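Local coordinates for protein NADH:ubiquinone oxidoreductase, Na translocating, C subunit (Parabacteroides distasonis, PDB 3LWX) that is of the C-subunit family of a sodium-translocating membrane complex and carries an FMN-binding domain, at residues A[15-20]-A[32-37]; A[22-27]-A[101-106]; A[43-48]-A[72-77]; A[147-152]-A[183-188]. All coordinates share one frame; numbering follows the deposited sequence.

Contact 1. Residues A[15-20]-A[32-37]; sequences DKRQQI and EAETKY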
loop_
_atom_site.group_PDB
_atom_site.type_symbol
_atom_site.label_atom_id
_atom_site.label_comp_id
_atom_site.label_asym_id
_atom_site.label_seq_id
_atom_site.Cartn_x
_atom_site.Cartn_y
_atom_site.Cartn_z
ATOM N N ASP A 15 3.999 14.223 1.772
ATOM C CA ASP A 15 3.742 13.414 0.590
ATOM C C ASP A 15 3.430 11.973 1.018
ATOM O O ASP A 15 2.446 11.389 0.563
ATOM C CB ASP A 15 4.945 13.524 -0.350
ATOM C CG ASP A 15 4.783 12.798 -1.675
ATOM O OD1 ASP A 15 3.725 12.248 -1.991
ATOM O OD2 ASP A 15 5.765 12.828 -2.459
ATOM N N LYS A 16 4.241 11.402 1.911
ATOM C CA LYS A 16 3.976 10.056 2.407
ATOM C C LYS A 16 2.620 9.990 3.121
ATOM O O LYS A 16 1.869 9.024 2.938
ATOM C CB LYS A 16 5.130 9.584 3.292
ATOM C CG LYS A 16 4.921 8.210 3.886
ATOM C CD LYS A 16 6.182 7.651 4.510
ATOM C CE LYS A 16 5.990 6.276 5.124
ATOM N NZ LYS A 16 7.307 5.630 5.452
ATOM N N ARG A 17 2.323 10.985 3.969
ATOM C CA ARG A 17 1.017 11.037 4.629
ATOM C C ARG A 17 -0.111 11.048 3.615
ATOM O O ARG A 17 -1.104 10.343 3.785
ATOM C CB ARG A 17 0.880 12.275 5.515
ATOM C CG ARG A 17 1.782 12.296 6.731
ATOM C CD ARG A 17 1.471 13.486 7.626
ATOM N NE ARG A 17 2.370 13.525 8.787
ATOM C CZ ARG A 17 3.458 14.295 8.906
ATOM N NH1 ARG A 17 3.802 15.172 7.970
ATOM N NH2 ARG A 17 4.206 14.208 9.998
ATOM N N GLN A 18 0.043 11.841 2.545
ATOM C CA GLN A 18 -0.969 11.884 1.481
ATOM C C GLN A 18 -1.170 10.515 0.830
ATOM O O GLN A 18 -2.301 10.138 0.534
ATOM C CB GLN A 18 -0.628 12.919 0.406
ATOM C CG GLN A 18 -0.772 14.346 0.820
ATOM C CD GLN A 18 -0.253 15.257 -0.272
ATOM O OE1 GLN A 18 0.938 15.309 -0.528
ATOM N NE2 GLN A 18 -1.149 15.942 -0.944
ATOM N N GLN A 19 -0.073 9.793 0.578
ATOM C CA GLN A 19 -0.150 8.462 -0.029
ATOM C C GLN A 19 -0.919 7.489 0.872
ATOM O O GLN A 19 -1.790 6.739 0.425
ATOM C CB GLN A 19 1.247 7.928 -0.293
ATOM C CG GLN A 19 2.014 8.690 -1.359
ATOM C CD GLN A 19 3.478 8.315 -1.366
ATOM O OE1 GLN A 19 3.838 7.139 -1.368
ATOM N NE2 GLN A 19 4.340 9.324 -1.362
ATOM N N ILE A 20 -0.559 7.466 2.151
ATOM C CA ILE A 20 -1.227 6.625 3.128
ATOM C C ILE A 20 -2.715 6.996 3.193
ATOM O O ILE A 20 -3.583 6.109 3.183
ATOM C CB ILE A 20 -0.516 6.750 4.490
ATOM C CG1 ILE A 20 0.862 6.083 4.402
ATOM C CG2 ILE A 20 -1.358 6.114 5.595
ATOM C CD1 ILE A 20 1.757 6.322 5.605
ATOM N N GLU A 32 -2.618 20.030 4.427
ATOM C CA GLU A 32 -3.673 19.434 5.237
ATOM C C GLU A 32 -3.332 18.037 5.756
ATOM O O GLU A 32 -4.025 17.496 6.607
ATOM C CB GLU A 32 -4.936 19.291 4.390
ATOM C CG GLU A 32 -5.536 20.576 3.886
ATOM C CD GLU A 32 -6.614 20.301 2.866
ATOM O OE1 GLU A 32 -6.274 20.058 1.693
ATOM O OE2 GLU A 32 -7.793 20.307 3.252
ATOM N N ALA A 33 -2.272 17.453 5.212
ATOM C CA ALA A 33 -2.007 16.040 5.443
ATOM C C ALA A 33 -1.674 15.670 6.879
ATOM O O ALA A 33 -2.126 14.622 7.346
ATOM C CB ALA A 33 -0.897 15.572 4.529
ATOM N N GLU A 34 -0.921 16.508 7.589
ATOM C CA GLU A 34 -0.537 16.135 8.950
ATOM C C GLU A 34 -1.754 16.062 9.875
ATOM O O GLU A 34 -1.922 15.083 10.606
ATOM C CB GLU A 34 0.543 17.063 9.523
ATOM C CG GLU A 34 1.037 16.602 10.903
ATOM C CD GLU A 34 2.196 17.417 11.440
ATOM O OE1 GLU A 34 2.462 18.499 10.881
ATOM O OE2 GLU A 34 2.829 16.973 12.425
ATOM N N THR A 35 -2.614 17.069 9.847
ATOM C CA THR A 35 -3.802 17.074 10.695
ATOM C C THR A 35 -4.767 15.963 10.319
ATOM O O THR A 35 -5.301 15.264 11.184
ATOM C CB THR A 35 -4.525 18.410 10.603
ATOM O OG1 THR A 35 -3.622 19.438 11.009
ATOM C CG2 THR A 35 -5.753 18.417 11.505
ATOM N N LYS A 36 -4.971 15.770 9.020
ATOM C CA LYS A 36 -5.882 14.728 8.547
ATOM C C LYS A 36 -5.362 13.343 8.962
ATOM O O LYS A 36 -6.124 12.479 9.408
ATOM C CB LYS A 36 -6.102 14.841 7.024
ATOM C CG LYS A 36 -6.887 16.097 6.523
ATOM C CD LYS A 36 -8.399 16.029 6.757
ATOM C CE LYS A 36 -9.066 17.345 6.361
ATOM N NZ LYS A 36 -8.864 17.710 4.947
ATOM N N TYR A 37 -4.058 13.131 8.801
ATOM C CA TYR A 37 -3.429 11.874 9.190
ATOM C C TYR A 37 -3.629 11.623 10.678
ATOM O O TYR A 37 -4.011 10.542 11.091
ATOM C CB TYR A 37 -1.949 11.912 8.830
ATOM C CG TYR A 37 -1.127 10.682 9.146
ATOM C CD1 TYR A 37 -0.629 10.451 10.423
ATOM C CD2 TYR A 37 -0.783 9.781 8.150
ATOM C CE1 TYR A 37 0.157 9.361 10.711
ATOM C CE2 TYR A 37 0.012 8.673 8.426
ATOM C CZ TYR A 37 0.474 8.456 9.713
ATOM O OH TYR A 37 1.270 7.361 10.005
#
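Arg17 lies alongside Glu34, the two extended side chains pointing the same way and pressed together at the surface. Its CD touches Glu34 CA at 3.6 Å, and further out Glu34 CG rides over the centre of one guanidinium face, 3.9 Å from Arg17 CZ. Guanidinium and carboxylate are stacked with their planes 17° apart. Glu34 OE2 lies well out of the guanidinium plane, and its long salt bridge to Arg17 NH2, at 3.9 Å, is one of charge only, with no N-H aimed at the oxygen. Both residues were modelled in two conformers, which leaves this outer pairing doubtful. Arg17 NH1 has a firmer partner in Asn14 OD1.

Nearer the backbone the fit is apolar. Ala33 CB touches both Arg17 CB and Gln18 CG, 3.9 Å from each, while the amide NE2 of Gln18 bonds to Val28 O in the interhelical connection. Tyr37 has CG anti to its backbone N (chi1 -179°), and its CD2 meets Arg17 CG at 3.9 Å. Farther along the ring, Tyr37 CE2 reaches Ile20 CG2 at 4.1 Å, where Phe75 of strand 71-79 touches both residues.

Helices 4-23 and 30-40 thus pack as consecutive helices joined by a loop, the axes of these segments 8.7 Å apart with N-to-C directions at 49°, and the buried end rests on the antiparallel sheet.

Contact 2. Residues A[22-27]-A[101-106]; sequences RSINVN and YISVDS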
loop_
_atom_site.group_PDB
_atom_site.type_symbol
_atom_site.label_atom_id
_atom_site.label_comp_id
_atom_site.label_asym_id
_atom_site.label_seq_id
_atom_site.Cartn_x
_atom_site.Cartn_y
_atom_site.Cartn_z
ATOM N N ARG A 22 -4.534 8.408 0.858
ATOM C CA ARG A 22 -5.223 7.989 -0.370
ATOM C C ARG A 22 -5.586 6.512 -0.320
ATOM O O ARG A 22 -6.606 6.117 -0.882
ATOM C CB ARG A 22 -4.414 8.300 -1.633
ATOM C CG ARG A 22 -4.342 9.787 -1.953
ATOM C CD ARG A 22 -3.826 10.037 -3.353
ATOM N NE ARG A 22 -2.443 9.619 -3.570
ATOM C CZ ARG A 22 -1.367 10.384 -3.444
ATOM N NH1 ARG A 22 -1.439 11.645 -3.038
ATOM N NH2 ARG A 22 -0.177 9.850 -3.709
ATOM N N SER A 23 -4.772 5.695 0.351
ATOM C CA SER A 23 -5.082 4.263 0.470
ATOM C C SER A 23 -6.294 3.978 1.345
ATOM O O SER A 23 -6.821 2.866 1.284
ATOM C CB SER A 23 -3.882 3.468 0.979
ATOM O OG SER A 23 -3.718 3.519 2.381
ATOM N N ILE A 24 -6.732 4.972 2.144
ATOM C CA ILE A 24 -7.984 4.889 2.898
ATOM C C ILE A 24 -8.999 5.909 2.368
ATOM O O ILE A 24 -9.895 6.352 3.089
ATOM C CB ILE A 24 -7.797 4.964 4.437
ATOM C CG1 ILE A 24 -7.069 6.249 4.875
ATOM C CG2 ILE A 24 -7.086 3.691 4.900
ATOM C CD1 ILE A 24 -7.157 6.514 6.385
ATOM N N ASN A 25 -8.862 6.274 1.091
ATOM C CA ASN A 25 -9.867 7.069 0.387
ATOM C C ASN A 25 -10.031 8.479 0.920
ATOM O O ASN A 25 -11.133 9.040 0.919
ATOM C CB ASN A 25 -11.186 6.290 0.383
ATOM C CG ASN A 25 -10.974 4.896 -0.160
ATOM O OD1 ASN A 25 -10.374 4.746 -1.207
ATOM N ND2 ASN A 25 -11.383 3.878 0.587
ATOM N N VAL A 26 -8.911 9.082 1.302
ATOM C CA VAL A 26 -8.871 10.461 1.799
ATOM C C VAL A 26 -7.859 11.205 0.936
ATOM O O VAL A 26 -6.685 10.827 0.883
ATOM C CB VAL A 26 -8.523 10.500 3.291
ATOM C CG1 VAL A 26 -8.274 11.936 3.748
ATOM C CG2 VAL A 26 -9.620 9.804 4.094
ATOM N N ASN A 27 -8.326 12.264 0.268
ATOM C CA ASN A 27 -7.540 13.028 -0.686
ATOM C C ASN A 27 -7.438 14.464 -0.232
ATOM O O ASN A 27 -8.395 15.220 -0.370
ATOM C CB ASN A 27 -8.175 12.931 -2.069
ATOM C CG ASN A 27 -7.974 11.569 -2.669
ATOM O OD1 ASN A 27 -7.002 11.342 -3.384
ATOM N ND2 ASN A 27 -8.830 10.624 -2.304
ATOM N N TYR A 101 0.675 1.770 -1.009
ATOM C CA TYR A 101 0.016 1.376 0.234
ATOM C C TYR A 101 -1.310 0.725 -0.115
ATOM O O TYR A 101 -1.969 1.130 -1.080
ATOM C CB TYR A 101 -0.232 2.592 1.154
ATOM C CG TYR A 101 1.062 3.237 1.543
ATOM C CD1 TYR A 101 1.788 2.780 2.636
ATOM C CD2 TYR A 101 1.619 4.238 0.756
ATOM C CE1 TYR A 101 3.031 3.321 2.940
ATOM C CE2 TYR A 101 2.854 4.796 1.062
ATOM C CZ TYR A 101 3.570 4.314 2.145
ATOM O OH TYR A 101 4.808 4.817 2.456
ATOM N N ILE A 102 -1.711 -0.251 0.680
ATOM C CA ILE A 102 -3.002 -0.879 0.492
ATOM C C ILE A 102 -3.622 -1.099 1.864
ATOM O O ILE A 102 -2.925 -1.474 2.811
ATOM C CB ILE A 102 -2.876 -2.161 -0.356
ATOM C CG1 ILE A 102 -4.239 -2.679 -0.815
ATOM C CG2 ILE A 102 -2.121 -3.226 0.388
ATOM C CD1 ILE A 102 -4.097 -3.729 -1.891
ATOM N N SER A 103 -4.915 -0.810 1.966
ATOM C CA SER A 103 -5.604 -0.959 3.235
ATOM C C SER A 103 -6.651 -2.055 3.131
ATOM O O SER A 103 -7.250 -2.271 2.069
ATOM C CB SER A 103 -6.265 0.356 3.683
ATOM O OG SER A 103 -7.350 0.709 2.852
ATOM N N VAL A 104 -6.885 -2.722 4.257
ATOM C CA VAL A 104 -7.930 -3.710 4.369
ATOM C C VAL A 104 -8.884 -3.359 5.511
ATOM O O VAL A 104 -8.535 -2.650 6.465
ATOM C CB VAL A 104 -7.381 -5.154 4.559
ATOM C CG1 VAL A 104 -6.617 -5.615 3.316
ATOM C CG2 VAL A 104 -6.495 -5.280 5.800
ATOM N N ASP A 105 -10.092 -3.882 5.367
ATOM C CA ASP A 105 -11.139 -3.783 6.358
ATOM C C ASP A 105 -10.770 -4.563 7.622
ATOM O O ASP A 105 -9.741 -5.233 7.700
ATOM C CB ASP A 105 -12.434 -4.334 5.779
ATOM C CG ASP A 105 -13.027 -3.469 4.674
ATOM O OD1 ASP A 105 -12.750 -2.252 4.615
ATOM O OD2 ASP A 105 -13.812 -4.020 3.875
ATOM N N SER A 106 -11.646 -4.502 8.618
ATOM C CA SER A 106 -11.368 -5.140 9.903
ATOM C C SER A 106 -11.253 -6.658 9.810
ATOM O O SER A 106 -10.675 -7.283 10.700
ATOM C CB SER A 106 -12.424 -4.744 10.930
ATOM O OG SER A 106 -13.687 -5.270 10.574
#
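The hydroxyl of Ser103 donates to the backbone oxygen of Ser23, with Ser103 OG 2.7 Å from Ser23 O. The bond is short, and the donor stands 34° out of the carbonyl plane. Ser103 OG is placed between its own backbone N and carbonyl carbon (chi1 69°), which turns it toward the helix end. The accepting oxygen belongs to the last turn of helix 4-23, so a buried strand side chain supplies a donor to a carbonyl at the helix C-terminus.

Carbon contacts lie beside the bond. Ile24 CG2 packs against Ser103, 3.6 Å from Ser103 CB, and Ser23 CB approaches Tyr101 CB at 3.8 Å. The hydroxyl of Ser23 is itself engaged within the helix, bonded to Ile20 O. The phenol of Tyr101 leads away from this meeting point and packs against Lys16, Gln19 and Ile20 of the same helix. Ile86 of strand 82-92 touches Ser23, Ile24 and Ser103, closing the same buried patch.

Beyond Ser23 the chain reverses at Asn25, whose phi is positive at 66°. Asn25 N bonds to Arg22 O at 3.0 Å, and Val26 N reaches back to Leu21 O. Asn25 ND2 also bonds to Tyr112 O, tying the turn to strand 111-118. The arrangement is a Schellman motif ending a helix, docked on a strand of the antiparallel sheet that the helix packs against.

Contact 3. Residues A[43-48]-A[72-77]; sequences EAFLVN and YPVFVA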
loop_
_atom_site.group_PDB
_atom_site.type_symbol
_atom_site.label_atom_id
_atom_site.label_comp_id
_atom_site.label_asym_id
_atom_site.label_seq_id
_atom_site.Cartn_x
_atom_site.Cartn_y
_atom_site.Cartn_z
ATOM N N GLU A 43 -2.619 4.164 15.339
ATOM C CA GLU A 43 -1.579 3.200 15.717
ATOM C C GLU A 43 -0.699 3.093 14.524
ATOM O O GLU A 43 -1.170 3.158 13.389
ATOM C CB GLU A 43 -2.032 1.749 15.973
ATOM C CG GLU A 43 -3.099 1.657 16.977
ATOM C CD GLU A 43 -3.557 0.241 17.309
ATOM O OE1 GLU A 43 -3.413 -0.741 16.533
ATOM O OE2 GLU A 43 -4.161 0.198 18.378
ATOM N N ALA A 44 0.576 2.885 14.766
ATOM C CA ALA A 44 1.557 2.731 13.685
ATOM C C ALA A 44 2.684 1.928 14.301
ATOM O O ALA A 44 3.300 2.392 15.275
ATOM C CB ALA A 44 2.052 4.080 13.155
ATOM N N PHE A 45 2.917 0.723 13.788
ATOM C CA PHE A 45 3.921 -0.163 14.354
ATOM C C PHE A 45 4.497 -1.080 13.304
ATOM O O PHE A 45 3.843 -1.407 12.325
ATOM C CB PHE A 45 3.326 -1.015 15.502
ATOM C CG PHE A 45 2.055 -1.745 15.139
ATOM C CD1 PHE A 45 2.087 -3.005 14.551
ATOM C CD2 PHE A 45 0.822 -1.161 15.367
ATOM C CE1 PHE A 45 0.926 -3.669 14.219
ATOM C CE2 PHE A 45 -0.344 -1.811 15.026
ATOM C CZ PHE A 45 -0.290 -3.062 14.452
ATOM N N LEU A 46 5.727 -1.492 13.530
ATOM C CA LEU A 46 6.374 -2.492 12.712
ATOM C C LEU A 46 6.003 -3.873 13.234
ATOM O O LEU A 46 5.882 -4.072 14.451
ATOM C CB LEU A 46 7.897 -2.349 12.769
ATOM C CG LEU A 46 8.442 -1.049 12.188
ATOM C CD1 LEU A 46 9.912 -0.900 12.533
ATOM C CD2 LEU A 46 8.256 -0.994 10.683
ATOM N N VAL A 47 5.818 -4.812 12.313
ATOM C CA VAL A 47 5.699 -6.217 12.653
ATOM C C VAL A 47 6.827 -6.992 11.979
ATOM O O VAL A 47 7.397 -6.571 10.969
ATOM C CB VAL A 47 4.331 -6.849 12.273
ATOM C CG1 VAL A 47 3.217 -6.105 12.997
ATOM C CG2 VAL A 47 4.091 -6.875 10.755
ATOM N N ASN A 48 7.170 -8.116 12.584
ATOM C CA ASN A 48 8.093 -9.052 11.976
ATOM C C ASN A 48 7.298 -10.086 11.148
ATOM O O ASN A 48 6.071 -10.025 11.038
ATOM C CB ASN A 48 9.034 -9.681 13.017
ATOM C CG ASN A 48 8.314 -10.538 14.035
ATOM O OD1 ASN A 48 7.201 -10.998 13.802
ATOM N ND2 ASN A 48 8.967 -10.794 15.164
ATOM N N TYR A 72 7.951 -4.807 8.757
ATOM C CA TYR A 72 6.883 -4.368 7.884
ATOM C C TYR A 72 5.963 -3.404 8.637
ATOM O O TYR A 72 5.395 -3.773 9.658
ATOM C CB TYR A 72 6.090 -5.605 7.422
ATOM C CG TYR A 72 6.987 -6.710 6.927
ATOM C CD1 TYR A 72 7.583 -6.644 5.680
ATOM C CD2 TYR A 72 7.287 -7.800 7.730
ATOM C CE1 TYR A 72 8.421 -7.633 5.230
ATOM C CE2 TYR A 72 8.135 -8.792 7.296
ATOM C CZ TYR A 72 8.698 -8.724 6.038
ATOM O OH TYR A 72 9.549 -9.715 5.578
ATOM N N PRO A 73 5.784 -2.165 8.142
ATOM C CA PRO A 73 4.971 -1.230 8.907
ATOM C C PRO A 73 3.470 -1.400 8.686
ATOM O O PRO A 73 3.012 -1.616 7.558
ATOM C CB PRO A 73 5.421 0.132 8.364
ATOM C CG PRO A 73 5.783 -0.166 6.948
ATOM C CD PRO A 73 6.457 -1.507 7.009
ATOM N N VAL A 74 2.721 -1.299 9.774
ATOM C CA VAL A 74 1.274 -1.335 9.775
ATOM C C VAL A 74 0.771 -0.009 10.345
ATOM O O VAL A 74 1.215 0.422 11.415
ATOM C CB VAL A 74 0.716 -2.491 10.644
ATOM C CG1 VAL A 74 -0.807 -2.485 10.627
ATOM C CG2 VAL A 74 1.237 -3.843 10.151
ATOM N N PHE A 75 -0.116 0.663 9.617
ATOM C CA PHE A 75 -0.767 1.891 10.095
ATOM C C PHE A 75 -2.228 1.525 10.284
ATOM O O PHE A 75 -2.852 0.992 9.361
ATOM C CB PHE A 75 -0.601 3.024 9.090
ATOM C CG PHE A 75 0.816 3.232 8.667
ATOM C CD1 PHE A 75 1.654 4.084 9.362
ATOM C CD2 PHE A 75 1.335 2.528 7.584
ATOM C CE1 PHE A 75 2.975 4.254 8.977
ATOM C CE2 PHE A 75 2.655 2.688 7.209
ATOM C CZ PHE A 75 3.469 3.559 7.910
ATOM N N VAL A 76 -2.782 1.779 11.470
ATOM C CA VAL A 76 -4.156 1.419 11.757
ATOM C C VAL A 76 -4.990 2.675 11.875
ATOM O O VAL A 76 -4.745 3.519 12.744
ATOM C CB VAL A 76 -4.291 0.574 13.042
ATOM C CG1 VAL A 76 -5.716 0.098 13.208
ATOM C CG2 VAL A 76 -3.323 -0.609 13.018
ATOM N N ALA A 77 -5.921 2.827 10.937
ATOM C CA ALA A 77 -6.857 3.925 10.935
ATOM C C ALA A 77 -8.099 3.541 11.708
ATOM O O ALA A 77 -8.483 2.370 11.754
ATOM C CB ALA A 77 -7.223 4.325 9.503
#
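Phe45 and Val74 lie side by side and point the same way, with the methine of Val74 set over a face of the ring. Val74 CB stands 4.2 Å from the Phe45 ring centroid, 26° off the normal, a CH-pi contact. Phe45 CG lies between the backbone N and the carbonyl carbon (chi1 52°), and the ring beyond it comes nearer the neighbouring strand; its CE2 also meets Val76 CG2, obliquely, at 3.8 Å. Glu43 lies beside Val76, pointing the same way, its OE1 3.5 Å from Val76 CG2, whereas the side chains of Val47 and Tyr72 cross at about a right angle.

These residues share one face of the sheet. On the other, Ala44 CB touches Phe75 CD1 at 3.8 Å, and Leu46 CD2 packs on Pro73 CB at 3.8 Å.

The antiparallel register rests on six backbone bonds. Phe45 and Val74 exchange a pair, with Val74 N 2.8 Å from Phe45 O; Val47 pairs likewise with Tyr72. At the Glu43 end Val76 N bonds to Glu43 O, while the return bond, Glu43 N to Val76 O, is weak.

Strand 41-48 is thereby held between 71-79 and the short edge strand 53-54. Helix 174-196 lies across the Val47 and Val74 face through Tyr191 and Phe194, and strand 82-92 continues the sheet beyond 71-79.

Contact 4. Residues A[147-152]-A[183-188]; sequences GEFKSV and MLFNSL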
loop_
_atom_site.group_PDB
_atom_site.type_symbol
_atom_site.label_atom_id
_atom_site.label_comp_id
_atom_site.label_asym_id
_atom_site.label_seq_id
_atom_site.Cartn_x
_atom_site.Cartn_y
_atom_site.Cartn_z
ATOM N N GLY A 147 -9.266 -18.659 3.196
ATOM C CA GLY A 147 -8.143 -18.886 4.063
ATOM C C GLY A 147 -6.772 -18.958 3.442
ATOM O O GLY A 147 -5.775 -18.863 4.153
ATOM N N GLU A 148 -6.716 -19.125 2.122
ATOM C CA GLU A 148 -5.459 -19.312 1.410
ATOM C C GLU A 148 -4.959 -17.977 0.855
ATOM O O GLU A 148 -5.662 -17.312 0.099
ATOM C CB GLU A 148 -5.663 -20.298 0.259
ATOM C CG GLU A 148 -4.402 -20.647 -0.506
ATOM C CD GLU A 148 -4.629 -21.589 -1.676
ATOM O OE1 GLU A 148 -5.789 -22.008 -1.920
ATOM O OE2 GLU A 148 -3.631 -21.923 -2.358
ATOM N N PHE A 149 -3.746 -17.587 1.220
ATOM C CA PHE A 149 -3.144 -16.363 0.698
ATOM C C PHE A 149 -2.930 -16.460 -0.807
ATOM O O PHE A 149 -2.235 -17.370 -1.279
ATOM C CB PHE A 149 -1.802 -16.099 1.363
ATOM C CG PHE A 149 -1.086 -14.904 0.805
ATOM C CD1 PHE A 149 -1.526 -13.629 1.075
ATOM C CD2 PHE A 149 0.041 -15.057 0.019
ATOM C CE1 PHE A 149 -0.854 -12.522 0.560
ATOM C CE2 PHE A 149 0.712 -13.964 -0.489
ATOM C CZ PHE A 149 0.268 -12.705 -0.232
ATOM N N LYS A 150 -3.521 -15.539 -1.564
ATOM C CA LYS A 150 -3.308 -15.492 -3.008
ATOM C C LYS A 150 -2.867 -14.134 -3.522
ATOM O O LYS A 150 -2.224 -14.048 -4.563
ATOM C CB LYS A 150 -4.557 -15.912 -3.794
ATOM C CG LYS A 150 -4.938 -17.391 -3.582
ATOM C CD LYS A 150 -5.668 -17.993 -4.777
ATOM C CE LYS A 150 -6.134 -19.419 -4.505
ATOM N NZ LYS A 150 -6.684 -20.069 -5.731
ATOM N N SER A 151 -3.231 -13.064 -2.815
ATOM C CA SER A 151 -3.072 -11.704 -3.336
ATOM C C SER A 151 -4.035 -11.516 -4.538
ATOM O O SER A 151 -4.785 -12.426 -4.914
ATOM C CB SER A 151 -1.620 -11.336 -3.658
ATOM O OG SER A 151 -1.486 -9.928 -3.881
ATOM N N VAL A 152 -3.994 -10.327 -5.117
ATOM C CA VAL A 152 -4.871 -9.941 -6.217
ATOM C C VAL A 152 -4.052 -9.889 -7.498
ATOM O O VAL A 152 -3.020 -9.224 -7.563
ATOM C CB VAL A 152 -5.559 -8.582 -5.924
ATOM C CG1 VAL A 152 -6.419 -8.141 -7.127
ATOM C CG2 VAL A 152 -6.381 -8.678 -4.658
HETATM N N MSE A 183 4.634 -7.031 -6.859
HETATM C CA MSE A 183 4.811 -6.180 -5.686
HETATM C C MSE A 183 3.780 -6.502 -4.619
HETATM O O MSE A 183 4.109 -6.594 -3.432
HETATM C CB MSE A 183 4.700 -4.699 -6.073
HETATM C CG MSE A 183 4.588 -3.767 -4.881
HETATM SE SE MSE A 183 4.905 -1.927 -5.305
HETATM C CE MSE A 183 3.381 -1.604 -6.401
ATOM N N LEU A 184 2.524 -6.643 -5.020
ATOM C CA LEU A 184 1.475 -6.970 -4.070
ATOM C C LEU A 184 1.744 -8.323 -3.417
ATOM O O LEU A 184 1.692 -8.455 -2.192
ATOM C CB LEU A 184 0.112 -6.969 -4.776
ATOM C CG LEU A 184 -0.477 -5.609 -5.104
ATOM C CD1 LEU A 184 -1.532 -5.723 -6.193
ATOM C CD2 LEU A 184 -1.032 -4.971 -3.835
ATOM N N PHE A 185 2.009 -9.330 -4.231
ATOM C CA PHE A 185 2.226 -10.655 -3.663
ATOM C C PHE A 185 3.426 -10.682 -2.731
ATOM O O PHE A 185 3.360 -11.190 -1.611
ATOM C CB PHE A 185 2.382 -11.690 -4.786
ATOM C CG PHE A 185 2.581 -13.091 -4.285
ATOM C CD1 PHE A 185 3.854 -13.567 -4.012
ATOM C CD2 PHE A 185 1.499 -13.938 -4.074
ATOM C CE1 PHE A 185 4.044 -14.853 -3.538
ATOM C CE2 PHE A 185 1.680 -15.221 -3.599
ATOM C CZ PHE A 185 2.949 -15.681 -3.335
ATOM N N ASN A 186 4.552 -10.155 -3.212
ATOM C CA ASN A 186 5.793 -10.216 -2.435
ATOM C C ASN A 186 5.729 -9.347 -1.185
ATOM O O ASN A 186 6.199 -9.742 -0.124
ATOM C CB ASN A 186 6.976 -9.801 -3.302
ATOM C CG ASN A 186 7.302 -10.807 -4.380
ATOM O OD1 ASN A 186 7.105 -12.011 -4.206
ATOM N ND2 ASN A 186 7.848 -10.317 -5.497
ATOM N N SER A 187 5.110 -8.184 -1.302
ATOM C CA SER A 187 5.032 -7.280 -0.152
ATOM C C SER A 187 4.039 -7.805 0.886
ATOM O O SER A 187 4.321 -7.832 2.092
ATOM C CB SER A 187 4.607 -5.884 -0.565
ATOM O OG SER A 187 5.551 -5.270 -1.432
ATOM N N LEU A 188 2.861 -8.211 0.427
ATOM C CA LEU A 188 1.840 -8.700 1.353
ATOM C C LEU A 188 2.261 -10.000 2.028
ATOM O O LEU A 188 1.833 -10.278 3.154
ATOM C CB LEU A 188 0.481 -8.842 0.665
ATOM C CG LEU A 188 -0.177 -7.549 0.217
ATOM C CD1 LEU A 188 -1.416 -7.851 -0.634
ATOM C CD2 LEU A 188 -0.549 -6.683 1.423
#
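Phe149 reaches across to the helix with CG anti to its backbone N (chi1 176°) and meets it with the far side of its ring. Phe149 CE2 lies over one face of the Phe185 ring, 3.5 Å from Phe185 CE2. The two rings cross obliquely, with centroids 5.2 Å apart and planes at 43°. The rim of the Phe149 ring meets the helix: CE1 is 3.9 Å from Leu188 CB, and CZ is 3.7 Å from Phe185 O, which lies in the ring plane. That carbonyl oxygen is bonded to Ser189 OG one turn on, and Ser189 and Val192 carry the packing on Phe149 further along the helix.

Phe149 ends the small antiparallel hairpin formed by strands 144-145 and 148-149, so that this hairpin of the FMN-binding domain packs on helix 174-196 through an aromatic side chain. The main chain then turns along the helix. The Lys150 side chain starts away from the helix, with NZ bonded to Gly163 O, and the residue offers its backbone instead: Lys150 O lies in the plane of the Phe185 ring, at the edge, 3.8 Å from CD2.

Ser151 has a positive phi of 67°, and its side chain points back toward the helix. Its OG packs 3.5 Å from Leu184 CB, close also to Phe185 N and Leu188 CD1, while the backbone Ser151 O accepts from Gln164 NE2. Val152 touches with its backbone, its O 4.0 Å from Leu184 CD1; its side chain rests instead on Phe138, which touches Leu184 as well.

How the contacts relate
The antiparallel sheet joins the four contacts. Contacts 1 and 2 share helix 4-23 and meet at Tyr101, where Lys16 CE lies 3.3 Å from Tyr101 OH. Contact 1 reaches contact 3 through Tyr37 OH, 3.4 Å from Phe75 CD1, and contact 3, nested in the loop closed by contact 2, touches it where Ile24 CD1 meets Ala77 CB at 3.8 Å. Ile102 points away from helix 4-23 to contact 4, where it packs on Leu184. Contacts 1 and 4 lie on opposite sides of the chain's centre, their own centres about 26 Å apart. A glycerol, probably from crystallisation, sits about 3 Å from the Phe185 side chain.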